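Local coordinates for dual specificity protein phosphatase 12 (Homo sapiens, PDB 4KI9), which removes phosphate from phosphotyrosine and from phosphoserine or phosphothreonine in proteins, this chain being its dual specificity phosphatase catalytic domain, at residues 61-66 / 133-138. The protein carries 2 engineered substitutions. Numbering follows the deposited sequence.
Sequences ETDLLS and EWQLKL
Gln135 reaches from its helix into the backbone of loop 61-66 and ties it down with three hydrogen bonds. Its CG stands anti to the carbonyl carbon (chi1 -71°), and the chain runs extended beyond it, which carries the amide across to the loop. There NE2 donates to Thr62 O at 2.9 Å, the donor tilted 17° from the carbonyl plane. OE1 accepts from two successive peptide groups, Leu64 N at 2.8 Å and Leu65 N at 2.9 Å, both on the same face of the amide plane and both bent. With NE2 and OE1 thus engaged, the rotation of the buried amide is fixed. An alanine in place of Gln135 would probably leave Thr62 O and the N-H groups of Leu64 and Leu65 without these mates and free the loop to shift.

Leu65 packs alongside the stem of Gln135, its CB 3.9 Å from Gln135 CB. Because its CG lies anti to the backbone N (chi1 177°), the branch lies over the helix: CD1 approaches Gln135 O, and CD2 meets Leu138 CB at 4.0 Å, the two leucines crossing at about a right angle. Just beyond the amide, Asp63 forms an Asx motif, OD1 accepting from Ser66 N at 3.0 Å from above the carboxylate plane; Asp63 OD2 also makes a salt bridge with Arg157.

A buried glutamine thus clamps the phosphatase-domain loop between strand 50-55 and helix 68-80 to helix 130-141. Tyr156 of helix 151-160 touches Leu65, Gln135 and Leu138, whereas Leu64 packs on Ala98 of helix 95-108, its side chain about 5 Å from that of substrate-binding Arg95.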
ATOM      1  N   GLU A  61       5.909  -6.844 -13.211  1.00 24.03           N
ATOM      2  CA  GLU A  61       5.711  -8.285 -13.048  1.00 32.71           C
ATOM      3  C   GLU A  61       5.463  -8.665 -11.592  1.00 30.77           C
ATOM      4  O   GLU A  61       5.024  -9.781 -11.313  1.00 31.36           O
ATOM      5  CB  GLU A  61       6.899  -9.099 -13.572  1.00 37.92           C
ATOM      6  CG  GLU A  61       7.545  -8.552 -14.825  1.00 48.12           C
ATOM      7  CD  GLU A  61       8.614  -7.534 -14.496  1.00 53.70           C
ATOM      8  OE1 GLU A  61       9.665  -7.933 -13.945  1.00 61.32           O
ATOM      9  OE2 GLU A  61       8.391  -6.337 -14.764  1.00 47.78           O
ATOM     10  N   THR A  62       5.757  -7.755 -10.666  1.00 25.00           N
ATOM     11  CA  THR A  62       5.548  -8.055  -9.251  1.00 25.01           C
ATOM     12  C   THR A  62       4.069  -8.213  -8.961  1.00 25.66           C
ATOM     13  O   THR A  62       3.266  -7.373  -9.352  1.00 23.40           O
ATOM     14  CB  THR A  62       6.130  -6.965  -8.331  1.00 21.65           C
ATOM     15  OG1 THR A  62       7.552  -6.916  -8.492  1.00 28.36           O
ATOM     16  CG2 THR A  62       5.805  -7.269  -6.879  1.00 22.24           C
ATOM     17  N   ASP A  63       3.709  -9.303  -8.288  1.00 22.53           N
ATOM     18  CA  ASP A  63       2.330  -9.517  -7.880  1.00 19.93           C
ATOM     19  C   ASP A  63       2.073  -8.873  -6.524  1.00 22.45           C
ATOM     20  O   ASP A  63       2.312  -9.488  -5.481  1.00 25.10           O
ATOM     21  CB  ASP A  63       2.010 -11.016  -7.828  1.00 20.04           C
ATOM     22  CG  ASP A  63       0.590 -11.300  -7.355  1.00 22.52           C
ATOM     23  OD1 ASP A  63      -0.223 -10.361  -7.256  1.00 22.89           O
ATOM     24  OD2 ASP A  63       0.268 -12.479  -7.102  1.00 21.64           O
ATOM     25  N   LEU A  64       1.592  -7.633  -6.542  1.00 18.82           N
ATOM     26  CA  LEU A  64       1.125  -6.975  -5.330  1.00 23.80           C
ATOM     27  C   LEU A  64      -0.322  -7.352  -5.043  1.00 20.96           C
ATOM     28  O   LEU A  64      -0.750  -7.411  -3.877  1.00 18.82           O
ATOM     29  CB  LEU A  64       1.213  -5.460  -5.477  1.00 26.57           C
ATOM     30  CG  LEU A  64       2.417  -4.700  -4.929  1.00 30.77           C
ATOM     31  CD1 LEU A  64       2.021  -3.253  -4.797  1.00 26.37           C
ATOM     32  CD2 LEU A  64       2.878  -5.253  -3.592  1.00 25.82           C
ATOM     33  N   LEU A  65      -1.079  -7.588  -6.110  1.00 19.11           N
ATOM     34  CA  LEU A  65      -2.523  -7.859  -6.012  1.00 17.02           C
ATOM     35  C   LEU A  65      -2.874  -8.902  -4.951  1.00 16.75           C
ATOM     36  O   LEU A  65      -3.807  -8.708  -4.174  1.00 18.12           O
ATOM     37  CB  LEU A  65      -3.081  -8.293  -7.378  1.00 15.48           C
ATOM     38  CG  LEU A  65      -4.567  -8.679  -7.439  1.00 17.29           C
ATOM     39  CD1 LEU A  65      -5.454  -7.543  -6.927  1.00 14.95           C
ATOM     40  CD2 LEU A  65      -4.962  -9.013  -8.885  1.00 17.55           C
ATOM     41  N   SER A  66      -2.118  -9.997  -4.920  1.00 15.39           N
ATOM     42  CA  SER A  66      -2.391 -11.110  -4.021  1.00 17.69           C
ATOM     43  C   SER A  66      -2.210 -10.733  -2.550  1.00 19.36           C
ATOM     44  O   SER A  66      -2.773 -11.381  -1.675  1.00 16.32           O
ATOM     45  CB  SER A  66      -1.497 -12.307  -4.377  1.00 22.22           C
ATOM     46  OG  SER A  66      -1.814 -12.798  -5.680  1.00 25.99           O
ATOM     47  N   GLU A 133      -0.984  -0.351 -11.503  1.00 21.06           N
ATOM     48  CA  GLU A 133      -2.229   0.251 -11.967  1.00 24.66           C
ATOM     49  C   GLU A 133      -3.225  -0.802 -12.431  1.00 25.17           C
ATOM     50  O   GLU A 133      -4.386  -0.770 -12.046  1.00 26.77           O
ATOM     51  CB  GLU A 133      -1.977   1.212 -13.146  1.00 28.45           C
ATOM     52  CG  GLU A 133      -1.410   2.550 -12.747  1.00 33.69           C
ATOM     53  CD  GLU A 133      -1.605   3.597 -13.834  1.00 46.08           C
ATOM     54  OE1 GLU A 133      -2.129   3.237 -14.910  1.00 50.41           O
ATOM     55  OE2 GLU A 133      -1.245   4.773 -13.606  1.00 48.03           O
ATOM     56  N   TRP A 134      -2.762  -1.717 -13.277  1.00 25.52           N
ATOM     57  CA  TRP A 134      -3.605  -2.792 -13.796  1.00 29.00           C
ATOM     58  C   TRP A 134      -4.128  -3.685 -12.661  1.00 23.79           C
ATOM     59  O   TRP A 134      -5.313  -4.028 -12.610  1.00 24.90           O
ATOM     60  CB  TRP A 134      -2.820  -3.605 -14.831  1.00 29.62           C
ATOM     61  CG  TRP A 134      -3.464  -4.882 -15.262  1.00 30.39           C
ATOM     62  CD1 TRP A 134      -3.016  -6.156 -15.017  1.00 33.83           C
ATOM     63  CD2 TRP A 134      -4.667  -5.018 -16.020  1.00 31.44           C
ATOM     64  NE1 TRP A 134      -3.872  -7.071 -15.587  1.00 38.12           N
ATOM     65  CE2 TRP A 134      -4.894  -6.398 -16.202  1.00 35.46           C
ATOM     66  CE3 TRP A 134      -5.576  -4.105 -16.566  1.00 41.56           C
ATOM     67  CZ2 TRP A 134      -5.993  -6.885 -16.907  1.00 47.68           C
ATOM     68  CZ3 TRP A 134      -6.670  -4.592 -17.264  1.00 49.02           C
ATOM     69  CH2 TRP A 134      -6.869  -5.969 -17.428  1.00 47.09           C
ATOM     70  N   GLN A 135      -3.245  -4.038 -11.738  1.00 22.45           N
ATOM     71  CA  GLN A 135      -3.635  -4.843 -10.574  1.00 17.59           C
ATOM     72  C   GLN A 135      -4.717  -4.184  -9.733  1.00 18.53           C
ATOM     73  O   GLN A 135      -5.638  -4.850  -9.273  1.00 24.24           O
ATOM     74  CB  GLN A 135      -2.402  -5.202  -9.715  1.00 16.61           C
ATOM     75  CG  GLN A 135      -1.501  -6.239 -10.408  1.00 19.49           C
ATOM     76  CD  GLN A 135      -0.129  -6.348  -9.774  1.00 25.57           C
ATOM     77  OE1 GLN A 135       0.007  -6.382  -8.547  1.00 25.15           O
ATOM     78  NE2 GLN A 135       0.899  -6.398 -10.608  1.00 24.39           N
ATOM     79  N   LEU A 136      -4.626  -2.876  -9.533  1.00 21.25           N
ATOM     80  CA  LEU A 136      -5.675  -2.183  -8.789  1.00 21.46           C
ATOM     81  C   LEU A 136      -6.999  -2.137  -9.554  1.00 24.39           C
ATOM     82  O   LEU A 136      -8.075  -2.120  -8.949  1.00 22.41           O
ATOM     83  CB  LEU A 136      -5.234  -0.775  -8.388  1.00 21.99           C
ATOM     84  CG  LEU A 136      -4.172  -0.746  -7.294  1.00 26.96           C
ATOM     85  CD1 LEU A 136      -3.716   0.682  -7.058  1.00 24.12           C
ATOM     86  CD2 LEU A 136      -4.722  -1.346  -6.011  1.00 22.82           C
ATOM     87  N   LYS A 137      -6.928  -2.120 -10.884  1.00 22.26           N
ATOM     88  CA  LYS A 137      -8.148  -2.195 -11.684  1.00 21.97           C
ATOM     89  C   LYS A 137      -8.807  -3.555 -11.497  1.00 22.22           C
ATOM     90  O   LYS A 137     -10.027  -3.647 -11.360  1.00 18.67           O
ATOM     91  CB  LYS A 137      -7.849  -1.898 -13.167  1.00 23.64           C
ATOM     92  CG  LYS A 137      -7.533  -0.428 -13.377  1.00 30.89           C
ATOM     93  CD  LYS A 137      -7.242  -0.085 -14.834  1.00 37.23           C
ATOM     94  CE  LYS A 137      -6.866   1.379 -14.947  1.00 44.47           C
ATOM     95  NZ  LYS A 137      -6.090   1.669 -16.179  1.00 51.41           N
ATOM     96  N   LEU A 138      -7.990  -4.609 -11.442  1.00 17.65           N
ATOM     97  CA  LEU A 138      -8.504  -5.949 -11.174  1.00 22.78           C
ATOM     98  C   LEU A 138      -9.121  -6.035  -9.782  1.00 19.94           C
ATOM     99  O   LEU A 138     -10.167  -6.641  -9.604  1.00 21.23           O
ATOM    100  CB  LEU A 138      -7.398  -6.992 -11.296  1.00 19.56           C
ATOM    101  CG  LEU A 138      -6.724  -7.080 -12.671  1.00 27.55           C
ATOM    102  CD1 LEU A 138      -5.870  -8.307 -12.722  1.00 22.00           C
ATOM    103  CD2 LEU A 138      -7.746  -7.088 -13.807  1.00 28.95           C
TER